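Long-range contacts in hypothetical protein TTHA0849 (PDB 2D4R), which is of unknown function but, as a putative member of the START/SRPBCC superfamily, probably binds a lipid or another hydrophobic ligand: residues P29-V34 with S49-V54; L63-W68 with F78-D83; F84-G89 with T105-L110. All blocks are in the same frame, centred on the assembly; numbering follows the deposited sequence.

Contact 1 (P29-V34 with S49-V54); sequences PYLKEV and SRWVAV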
loop_
_atom_site.group_PDB
_atom_site.type_symbol
_atom_site.label_atom_id
_atom_site.label_comp_id
_atom_site.label_asym_id
_atom_site.label_seq_id
_atom_site.Cartn_x
_atom_site.Cartn_y
_atom_site.Cartn_z
ATOM N N PRO A 29 12.393 0.096 0.512
ATOM C CA PRO A 29 13.313 -0.781 1.256
ATOM C C PRO A 29 12.767 -1.390 2.547
ATOM O O PRO A 29 13.313 -2.356 3.042
ATOM C CB PRO A 29 14.536 0.104 1.505
ATOM C CG PRO A 29 14.466 1.143 0.428
ATOM C CD PRO A 29 12.999 1.413 0.247
ATOM N N TYR A 30 11.697 -0.822 3.089
ATOM C CA TYR A 30 11.120 -1.308 4.344
ATOM C C TYR A 30 9.883 -2.176 4.110
ATOM O O TYR A 30 9.240 -2.625 5.064
ATOM C CB TYR A 30 10.756 -0.131 5.255
ATOM C CG TYR A 30 11.949 0.727 5.621
ATOM C CD1 TYR A 30 12.406 1.739 4.760
ATOM C CD2 TYR A 30 12.647 0.506 6.810
ATOM C CE1 TYR A 30 13.533 2.503 5.083
ATOM C CE2 TYR A 30 13.771 1.263 7.138
ATOM C CZ TYR A 30 14.205 2.256 6.271
ATOM O OH TYR A 30 15.310 2.994 6.598
ATOM N N LEU A 31 9.552 -2.399 2.836
ATOM C CA LEU A 31 8.460 -3.293 2.452
ATOM C C LEU A 31 9.010 -4.669 2.050
ATOM O O LEU A 31 9.424 -4.898 0.909
ATOM C CB LEU A 31 7.669 -2.679 1.293
ATOM C CG LEU A 31 7.277 -1.201 1.455
ATOM C CD1 LEU A 31 6.422 -0.778 0.300
ATOM C CD2 LEU A 31 6.522 -0.978 2.750
ATOM N N LYS A 32 9.018 -5.589 3.003
ATOM C CA LYS A 32 9.768 -6.821 2.842
ATOM C C LYS A 32 9.129 -7.749 1.826
ATOM O O LYS A 32 9.790 -8.618 1.285
ATOM C CB LYS A 32 9.898 -7.529 4.190
ATOM C CG LYS A 32 10.661 -6.717 5.224
ATOM C CD LYS A 32 12.132 -6.538 4.834
ATOM C CE LYS A 32 12.446 -5.108 4.383
ATOM N NZ LYS A 32 13.890 -4.980 4.023
ATOM N N GLU A 33 7.842 -7.564 1.562
ATOM C CA GLU A 33 7.136 -8.433 0.631
ATOM C C GLU A 33 7.159 -7.850 -0.779
ATOM O O GLU A 33 6.653 -8.464 -1.725
ATOM C CB GLU A 33 5.688 -8.625 1.087
ATOM C CG GLU A 33 5.524 -8.848 2.574
ATOM C CD GLU A 33 4.245 -9.585 2.912
ATOM O OE1 GLU A 33 3.195 -9.247 2.326
ATOM O OE2 GLU A 33 4.292 -10.504 3.759
ATOM N N VAL A 34 7.738 -6.657 -0.906
ATOM C CA VAL A 34 7.872 -6.000 -2.199
ATOM C C VAL A 34 9.283 -6.176 -2.722
ATOM O O VAL A 34 10.250 -5.862 -2.029
ATOM C CB VAL A 34 7.572 -4.493 -2.098
ATOM C CG1 VAL A 34 7.997 -3.792 -3.369
ATOM C CG2 VAL A 34 6.090 -4.283 -1.861
ATOM N N SER A 49 3.063 4.020 -10.655
ATOM C CA SER A 49 4.160 3.206 -10.159
ATOM C C SER A 49 3.997 1.738 -10.546
ATOM O O SER A 49 2.877 1.247 -10.704
ATOM C CB SER A 49 4.245 3.335 -8.641
ATOM O OG SER A 49 3.046 2.894 -8.037
ATOM N N ARG A 50 5.123 1.048 -10.700
ATOM C CA ARG A 50 5.130 -0.363 -11.077
ATOM C C ARG A 50 5.555 -1.213 -9.878
ATOM O O ARG A 50 6.666 -1.089 -9.384
ATOM C CB ARG A 50 6.096 -0.594 -12.253
ATOM C CG ARG A 50 6.243 -2.062 -12.690
ATOM C CD ARG A 50 7.225 -2.227 -13.860
ATOM N NE ARG A 50 7.164 -1.134 -14.838
ATOM C CZ ARG A 50 6.377 -1.117 -15.914
ATOM N NH1 ARG A 50 5.569 -2.139 -16.169
ATOM N NH2 ARG A 50 6.397 -0.075 -16.739
ATOM N N TRP A 51 4.653 -2.065 -9.411
ATOM C CA TRP A 51 4.936 -2.907 -8.256
ATOM C C TRP A 51 5.227 -4.349 -8.686
ATOM O O TRP A 51 4.583 -4.892 -9.590
ATOM C CB TRP A 51 3.750 -2.894 -7.271
ATOM C CG TRP A 51 3.464 -1.545 -6.611
ATOM C CD1 TRP A 51 3.184 -0.369 -7.241
ATOM C CD2 TRP A 51 3.405 -1.262 -5.195
ATOM N NE1 TRP A 51 2.955 0.621 -6.320
ATOM C CE2 TRP A 51 3.084 0.103 -5.059
ATOM C CE3 TRP A 51 3.597 -2.031 -4.037
ATOM C CZ2 TRP A 51 2.947 0.723 -3.804
ATOM C CZ3 TRP A 51 3.465 -1.417 -2.794
ATOM C CH2 TRP A 51 3.141 -0.052 -2.691
ATOM N N VAL A 52 6.208 -4.960 -8.033
ATOM C CA VAL A 52 6.325 -6.404 -8.027
ATOM C C VAL A 52 6.393 -6.872 -6.590
ATOM O O VAL A 52 7.284 -6.480 -5.845
ATOM C CB VAL A 52 7.599 -6.900 -8.772
ATOM C CG1 VAL A 52 7.685 -8.429 -8.671
ATOM C CG2 VAL A 52 7.570 -6.464 -10.232
ATOM N N ALA A 53 5.441 -7.714 -6.211
ATOM C CA ALA A 53 5.372 -8.240 -4.860
ATOM C C ALA A 53 5.526 -9.751 -4.908
ATOM O O ALA A 53 5.279 -10.390 -5.940
ATOM C CB ALA A 53 4.026 -7.854 -4.207
ATOM N N VAL A 54 5.951 -10.327 -3.791
ATOM C CA VAL A 54 5.994 -11.771 -3.696
ATOM C C VAL A 54 5.029 -12.270 -2.640
ATOM O O VAL A 54 4.984 -11.768 -1.528
ATOM C CB VAL A 54 7.415 -12.277 -3.391
ATOM C CG1 VAL A 54 8.387 -11.685 -4.408
ATOM C CG2 VAL A 54 7.816 -11.929 -1.972
#
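A single straight hydrogen bond joins the two backbones where the loop 29-34 runs into the edge strand 34-43: V54 N donates to E33 O at 2.9 Å, with an N-H...O angle of 170° and the donor lying nearly along the C=O axis. The same oxygen lies 3.4 Å from A53 CA, a CA-H...O contact, so one carbonyl is approached by two consecutive residues of strand 49-54. V34 and A53 then form an antiparallel non-hydrogen-bonded pair. A type I turn from L31 to V34, closed by V34 N donating to L31 O, swings the chain into this register.

The apolar part is built round the indole of W51. V34 holds CG1 anti to the backbone N (chi1 168°), which leaves CG2 to meet the six-membered ring obliquely, 4.0 Å from W51 CZ3. L31 brings CD1 to the same corner, 4.3 Å from W51 CZ3, while also packing on L134 of helix 120-144. A bent bond from W51 NE1 to S49 OG (2.9 Å), close to the indole plane, and stacking with W62 help to hold the ring; S49 OG is itself bonded to E66.

The chemistry is thus divided: one well-aligned backbone hydrogen bond holds the chain at the start of the edge strand, whereas aliphatic groups in van der Waals contact with the indole join the loop to the apolar interior between sheet and helix.

Contact 2 (L63-W68 with F78-D83); sequences LEEEEW and FSPEGD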
loop_
_atom_site.group_PDB
_atom_site.type_symbol
_atom_site.label_atom_id
_atom_site.label_comp_id
_atom_site.label_asym_id
_atom_site.label_seq_id
_atom_site.Cartn_x
_atom_site.Cartn_y
_atom_site.Cartn_z
ATOM N N LEU A 63 0.670 -2.351 -12.303
ATOM C CA LEU A 63 0.890 -0.922 -12.346
ATOM C C LEU A 63 -0.175 -0.268 -11.479
ATOM O O LEU A 63 -1.290 -0.763 -11.389
ATOM C CB LEU A 63 0.821 -0.426 -13.792
ATOM C CG LEU A 63 2.032 -0.894 -14.622
ATOM C CD1 LEU A 63 1.681 -0.967 -16.101
ATOM C CD2 LEU A 63 3.202 0.058 -14.402
ATOM N N GLU A 64 0.183 0.830 -10.823
ATOM C CA GLU A 64 -0.703 1.458 -9.856
ATOM C C GLU A 64 -0.706 2.959 -10.053
ATOM O O GLU A 64 0.343 3.578 -10.191
ATOM C CB GLU A 64 -0.256 1.130 -8.428
ATOM C CG GLU A 64 -1.258 1.542 -7.353
ATOM C CD GLU A 64 -0.797 1.173 -5.956
ATOM O OE1 GLU A 64 -0.363 2.072 -5.209
ATOM O OE2 GLU A 64 -0.862 -0.020 -5.609
ATOM N N GLU A 65 -1.896 3.535 -10.068
ATOM C CA GLU A 65 -2.039 4.977 -10.113
ATOM C C GLU A 65 -2.483 5.445 -8.727
ATOM O O GLU A 65 -3.481 4.969 -8.180
ATOM C CB GLU A 65 -3.072 5.382 -11.194
ATOM C CG GLU A 65 -2.735 4.856 -12.622
ATOM C CD GLU A 65 -3.572 5.477 -13.762
ATOM O OE1 GLU A 65 -4.735 5.871 -13.535
ATOM O OE2 GLU A 65 -3.061 5.562 -14.903
ATOM N N GLU A 66 -1.725 6.364 -8.145
ATOM C CA GLU A 66 -2.147 6.976 -6.895
ATOM C C GLU A 66 -2.381 8.471 -7.041
ATOM O O GLU A 66 -1.594 9.191 -7.655
ATOM C CB GLU A 66 -1.130 6.703 -5.776
ATOM C CG GLU A 66 0.313 6.775 -6.188
ATOM C CD GLU A 66 0.895 5.407 -6.470
ATOM O OE1 GLU A 66 1.749 5.296 -7.374
ATOM O OE2 GLU A 66 0.498 4.440 -5.785
ATOM N N GLU A 67 -3.497 8.920 -6.481
ATOM C CA GLU A 67 -3.842 10.328 -6.442
ATOM C C GLU A 67 -3.616 10.776 -5.010
ATOM O O GLU A 67 -4.182 10.191 -4.068
ATOM C CB GLU A 67 -5.308 10.522 -6.834
ATOM C CG GLU A 67 -5.705 11.953 -7.141
ATOM C CD GLU A 67 -7.215 12.125 -7.272
ATOM O OE1 GLU A 67 -7.966 11.529 -6.460
ATOM O OE2 GLU A 67 -7.649 12.855 -8.188
ATOM N N TRP A 68 -2.781 11.802 -4.858
ATOM C CA TRP A 68 -2.354 12.281 -3.553
ATOM C C TRP A 68 -3.117 13.547 -3.180
ATOM O O TRP A 68 -3.150 14.514 -3.946
ATOM C CB TRP A 68 -0.842 12.550 -3.566
ATOM C CG TRP A 68 -0.012 11.294 -3.734
ATOM C CD1 TRP A 68 0.581 10.851 -4.879
ATOM C CD2 TRP A 68 0.277 10.310 -2.730
ATOM N NE1 TRP A 68 1.217 9.654 -4.659
ATOM C CE2 TRP A 68 1.050 9.298 -3.348
ATOM C CE3 TRP A 68 -0.043 10.183 -1.366
ATOM C CZ2 TRP A 68 1.510 8.171 -2.652
ATOM C CZ3 TRP A 68 0.414 9.059 -0.673
ATOM C CH2 TRP A 68 1.185 8.067 -1.323
ATOM N N PHE A 78 -5.460 2.989 -7.681
ATOM C CA PHE A 78 -6.214 2.063 -8.514
ATOM C C PHE A 78 -5.221 1.465 -9.507
ATOM O O PHE A 78 -4.338 2.168 -9.983
ATOM C CB PHE A 78 -7.342 2.845 -9.228
ATOM C CG PHE A 78 -8.169 2.032 -10.215
ATOM C CD1 PHE A 78 -9.434 1.559 -9.863
ATOM C CD2 PHE A 78 -7.702 1.782 -11.507
ATOM C CE1 PHE A 78 -10.222 0.850 -10.782
ATOM C CE2 PHE A 78 -8.489 1.072 -12.432
ATOM C CZ PHE A 78 -9.747 0.609 -12.066
ATOM N N SER A 79 -5.345 0.171 -9.796
ATOM C CA SER A 79 -4.507 -0.463 -10.815
ATOM C C SER A 79 -5.265 -0.588 -12.124
ATOM O O SER A 79 -6.288 -1.267 -12.192
ATOM C CB SER A 79 -4.072 -1.860 -10.379
ATOM O OG SER A 79 -3.254 -2.425 -11.382
ATOM N N PRO A 80 -4.766 0.063 -13.185
ATOM C CA PRO A 80 -5.394 0.029 -14.510
ATOM C C PRO A 80 -4.939 -1.193 -15.310
ATOM O O PRO A 80 -5.573 -1.584 -16.296
ATOM C CB PRO A 80 -4.925 1.335 -15.157
ATOM C CG PRO A 80 -3.928 1.962 -14.172
ATOM C CD PRO A 80 -3.546 0.886 -13.211
ATOM N N GLU A 81 -3.817 -1.772 -14.893
ATOM C CA GLU A 81 -3.312 -2.973 -15.533
ATOM C C GLU A 81 -2.342 -3.751 -14.644
ATOM O O GLU A 81 -1.723 -3.203 -13.723
ATOM C CB GLU A 81 -2.642 -2.623 -16.864
ATOM C CG GLU A 81 -1.264 -2.013 -16.730
ATOM C CD GLU A 81 -0.778 -1.317 -18.003
ATOM O OE1 GLU A 81 0.005 -1.929 -18.762
ATOM O OE2 GLU A 81 -1.169 -0.150 -18.242
ATOM N N GLY A 82 -2.218 -5.043 -14.933
ATOM C CA GLY A 82 -1.362 -5.891 -14.138
ATOM C C GLY A 82 -2.046 -7.205 -13.888
ATOM O O GLY A 82 -2.924 -7.597 -14.641
ATOM N N ASP A 83 -1.648 -7.881 -12.822
ATOM C CA ASP A 83 -2.152 -9.219 -12.522
ATOM C C ASP A 83 -3.529 -9.243 -11.840
ATOM O O ASP A 83 -4.254 -10.227 -11.934
ATOM C CB ASP A 83 -1.137 -9.968 -11.647
ATOM C CG ASP A 83 0.142 -10.331 -12.399
ATOM O OD1 ASP A 83 0.176 -10.216 -13.644
ATOM O OD2 ASP A 83 1.114 -10.741 -11.731
#
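Strands 58-69 and 74-82 run antiparallel here, with E65 and F78 as a hydrogen-bonded pair: E65 N donates to F78 O at 2.8 Å, almost straight at 171°, and F78 N returns a more bent bond to E65 O. Beyond S79 the second chain turns a corner at P80 and E81, and the regular ladder gives way. There the hydroxyl of S79, anti to its backbone N (chi1 -179°), takes over the role of a peptide N-H, which the following proline lacks: S79 OG donates to L63 O at 2.6 Å, nearly along the C=O axis. L63 N in turn donates to E81 O at 2.9 Å.

On the face bearing L63, E65, F78 and E81, the side chains of L63 and E81 lie alongside each other and point the same way, with L63 CD1 tight against E81, 3.1 Å from E81 CD. E65 crosses P80 obliquely, with E65 CG 3.5 Å from P80 CG; its carboxylate goes on to a salt bridge with R48. E64 points to the other face, where its OE2 accepts from W62 NE1 and E64 OE1 lies 2.6 Å from E66 OE2, a closeness consistent with one buried acid being protonated.

The corner implies that a serine hydroxyl can keep the L63 carbonyl satisfied where the peptide ladder breaks, while the amide of L63 still finds a backbone acceptor.

Contact 3 (F84-G89 with T105-L110); sequences FDRYEG and TLTYEL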
loop_
_atom_site.group_PDB
_atom_site.type_symbol
_atom_site.label_atom_id
_atom_site.label_comp_id
_atom_site.label_asym_id
_atom_site.label_seq_id
_atom_site.Cartn_x
_atom_site.Cartn_y
_atom_site.Cartn_z
ATOM N N PHE A 84 -3.876 -8.171 -11.146
ATOM C CA PHE A 84 -5.193 -8.071 -10.519
ATOM C C PHE A 84 -6.229 -7.561 -11.530
ATOM O O PHE A 84 -5.926 -6.707 -12.367
ATOM C CB PHE A 84 -5.151 -7.113 -9.320
ATOM C CG PHE A 84 -4.335 -7.612 -8.142
ATOM C CD1 PHE A 84 -3.018 -7.186 -7.954
ATOM C CD2 PHE A 84 -4.893 -8.479 -7.203
ATOM C CE1 PHE A 84 -2.271 -7.615 -6.853
ATOM C CE2 PHE A 84 -4.152 -8.913 -6.092
ATOM C CZ PHE A 84 -2.844 -8.484 -5.917
ATOM N N ASP A 85 -7.444 -8.083 -11.455
ATOM C CA ASP A 85 -8.546 -7.496 -12.200
ATOM C C ASP A 85 -8.912 -6.192 -11.540
ATOM O O ASP A 85 -9.356 -5.245 -12.192
ATOM C CB ASP A 85 -9.757 -8.414 -12.190
ATOM C CG ASP A 85 -9.466 -9.762 -12.821
ATOM O OD1 ASP A 85 -10.014 -10.763 -12.321
ATOM O OD2 ASP A 85 -8.692 -9.818 -13.804
ATOM N N ARG A 86 -8.716 -6.147 -10.232
ATOM C CA ARG A 86 -9.012 -4.952 -9.469
ATOM C C ARG A 86 -8.032 -4.844 -8.307
ATOM O O ARG A 86 -7.778 -5.820 -7.597
ATOM C CB ARG A 86 -10.452 -5.027 -8.964
ATOM C CG ARG A 86 -10.953 -3.814 -8.221
ATOM C CD ARG A 86 -12.402 -4.045 -7.807
ATOM N NE ARG A 86 -13.069 -2.826 -7.371
ATOM C CZ ARG A 86 -14.302 -2.783 -6.875
ATOM N NH1 ARG A 86 -15.013 -3.898 -6.746
ATOM N NH2 ARG A 86 -14.826 -1.620 -6.515
ATOM N N TYR A 87 -7.463 -3.654 -8.140
ATOM C CA TYR A 87 -6.573 -3.383 -7.030
ATOM C C TYR A 87 -6.621 -1.900 -6.694
ATOM O O TYR A 87 -5.992 -1.076 -7.355
ATOM C CB TYR A 87 -5.155 -3.785 -7.391
ATOM C CG TYR A 87 -4.192 -3.777 -6.225
ATOM C CD1 TYR A 87 -3.861 -4.961 -5.560
ATOM C CD2 TYR A 87 -3.563 -2.602 -5.830
ATOM C CE1 TYR A 87 -2.912 -4.966 -4.538
ATOM C CE2 TYR A 87 -2.618 -2.593 -4.804
ATOM C CZ TYR A 87 -2.293 -3.771 -4.163
ATOM O OH TYR A 87 -1.350 -3.745 -3.148
ATOM N N GLU A 88 -7.368 -1.566 -5.649
ATOM C CA GLU A 88 -7.674 -0.174 -5.368
ATOM C C GLU A 88 -8.017 0.054 -3.898
ATOM O O GLU A 88 -8.383 -0.882 -3.163
ATOM C CB GLU A 88 -8.851 0.281 -6.239
ATOM C CG GLU A 88 -10.167 -0.402 -5.895
ATOM C CD GLU A 88 -11.302 0.005 -6.815
ATOM O OE1 GLU A 88 -11.759 -0.850 -7.596
ATOM O OE2 GLU A 88 -11.742 1.174 -6.767
ATOM N N GLY A 89 -7.913 1.311 -3.476
ATOM C CA GLY A 89 -8.188 1.614 -2.093
ATOM C C GLY A 89 -7.716 2.988 -1.679
ATOM O O GLY A 89 -7.542 3.884 -2.498
ATOM N N THR A 105 -7.012 0.705 3.220
ATOM C CA THR A 105 -8.146 -0.078 2.762
ATOM C C THR A 105 -7.889 -0.523 1.328
ATOM O O THR A 105 -7.559 0.303 0.462
ATOM C CB THR A 105 -9.423 0.783 2.790
ATOM O OG1 THR A 105 -9.488 1.478 4.037
ATOM C CG2 THR A 105 -10.662 -0.073 2.618
ATOM N N LEU A 106 -8.060 -1.819 1.076
ATOM C CA LEU A 106 -7.721 -2.414 -0.216
ATOM C C LEU A 106 -8.817 -3.343 -0.751
ATOM O O LEU A 106 -9.098 -4.397 -0.179
ATOM C CB LEU A 106 -6.406 -3.188 -0.094
ATOM C CG LEU A 106 -5.929 -3.988 -1.308
ATOM C CD1 LEU A 106 -5.809 -3.101 -2.539
ATOM C CD2 LEU A 106 -4.605 -4.624 -0.975
ATOM N N THR A 107 -9.433 -2.941 -1.855
ATOM C CA THR A 107 -10.342 -3.812 -2.584
ATOM C C THR A 107 -9.586 -4.422 -3.745
ATOM O O THR A 107 -8.984 -3.715 -4.546
ATOM C CB THR A 107 -11.543 -3.020 -3.133
ATOM O OG1 THR A 107 -12.308 -2.517 -2.038
ATOM C CG2 THR A 107 -12.412 -3.895 -4.052
ATOM N N TYR A 108 -9.605 -5.739 -3.836
ATOM C CA TYR A 108 -8.871 -6.430 -4.885
ATOM C C TYR A 108 -9.740 -7.524 -5.494
ATOM O O TYR A 108 -10.659 -8.045 -4.847
ATOM C CB TYR A 108 -7.604 -7.062 -4.313
ATOM C CG TYR A 108 -7.917 -8.196 -3.355
ATOM C CD1 TYR A 108 -7.943 -9.523 -3.794
ATOM C CD2 TYR A 108 -8.267 -7.934 -2.030
ATOM C CE1 TYR A 108 -8.319 -10.563 -2.937
ATOM C CE2 TYR A 108 -8.642 -8.963 -1.163
ATOM C CZ TYR A 108 -8.668 -10.272 -1.625
ATOM O OH TYR A 108 -9.049 -11.278 -0.782
ATOM N N GLU A 109 -9.443 -7.872 -6.740
ATOM C CA GLU A 109 -10.012 -9.060 -7.349
ATOM C C GLU A 109 -8.947 -9.756 -8.167
ATOM O O GLU A 109 -8.312 -9.152 -9.028
ATOM C CB GLU A 109 -11.214 -8.702 -8.226
ATOM C CG GLU A 109 -12.484 -8.399 -7.429
ATOM C CD GLU A 109 -13.597 -7.826 -8.295
ATOM O OE1 GLU A 109 -14.405 -7.025 -7.768
ATOM O OE2 GLU A 109 -13.661 -8.183 -9.498
ATOM N N LEU A 110 -8.754 -11.037 -7.871
ATOM C CA LEU A 110 -7.727 -11.844 -8.498
ATOM C C LEU A 110 -8.397 -13.080 -9.086
ATOM O O LEU A 110 -8.812 -13.956 -8.334
ATOM C CB LEU A 110 -6.730 -12.277 -7.435
ATOM C CG LEU A 110 -5.244 -11.973 -7.563
ATOM C CD1 LEU A 110 -4.513 -12.934 -6.650
ATOM C CD2 LEU A 110 -4.764 -12.140 -8.990
#
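Y87 and L106 set the pattern on the inward face: the tyrosine, anti to its backbone N (chi1 -170°), presents one ring face to L106, whose CD1 sits over its centre, 3.8 Å from the Y87 ring centroid and 3° off the normal, a nearly ideal CH-pi contact. F84 is turned otherwise. Its ring offers one face, toward the rim, to Y87 CD1 and its in-plane edge to E109 O, while F84 CD2 packs obliquely at 3.5 Å from L110 CG. Y108 points to the same interior and touches helix 120-144.

The outward face is dominated by a salt-bridge network of R86, E88 and E109. R86 is fully extended, so its guanidinium passes over T107, whose CG2 sits above one face, 3.5 Å from R86 NE. In the guanidinium plane, R86 NE meets E88 OE1 in a very short 2.4 Å bond. R86 NH1 makes a weak second salt bridge to E109 OE1, 3.3 Å away, the two planar groups standing 83° apart. One cation thus probably offsets the repulsion between two carboxylates.

Segments 86-89 and 105-109 run almost exactly antiparallel: R86 O takes E109 N, and E88 and T107 exchange two bonds as a hydrogen-bonded pair. E109 O accepts from both D85 N (2.8 Å) and R86 N, a classic beta bulge. G89 CA lies 2.9 Å from T105 O, a CA-H...O contact where a side chain would clash, and its backbone angles themselves call for glycine. This two-faced hairpin, largely apolar toward the C-terminal helix, belongs to the curved antiparallel sheet of the helix-grip, Bet v 1-like fold.

All three contacts belong to one antiparallel sheet, and each is only partly buried. Contact 1 lies at an outermost strand, where a loop meets strand 46-55 and apolar packing outweighs hydrogen bonding. Contacts 2 and 3 each join the arms of a hairpin, with contact 3 the more regular and extensive, whereas contact 2 loses its ladder at a corner. Neighbouring strands connect them: S49 O is probably hydrogen-bonded to E64 N between contacts 1 and 2, and E64 OE2 packs 3.2 Å from Y87 CE2 between contacts 2 and 3. Inward, aromatic and aliphatic groups are interrupted in contact 2 by buried acids; outward, contact 3 has its own salt-bridge network, whereas E65 of contact 2 pairs with R48 outside it.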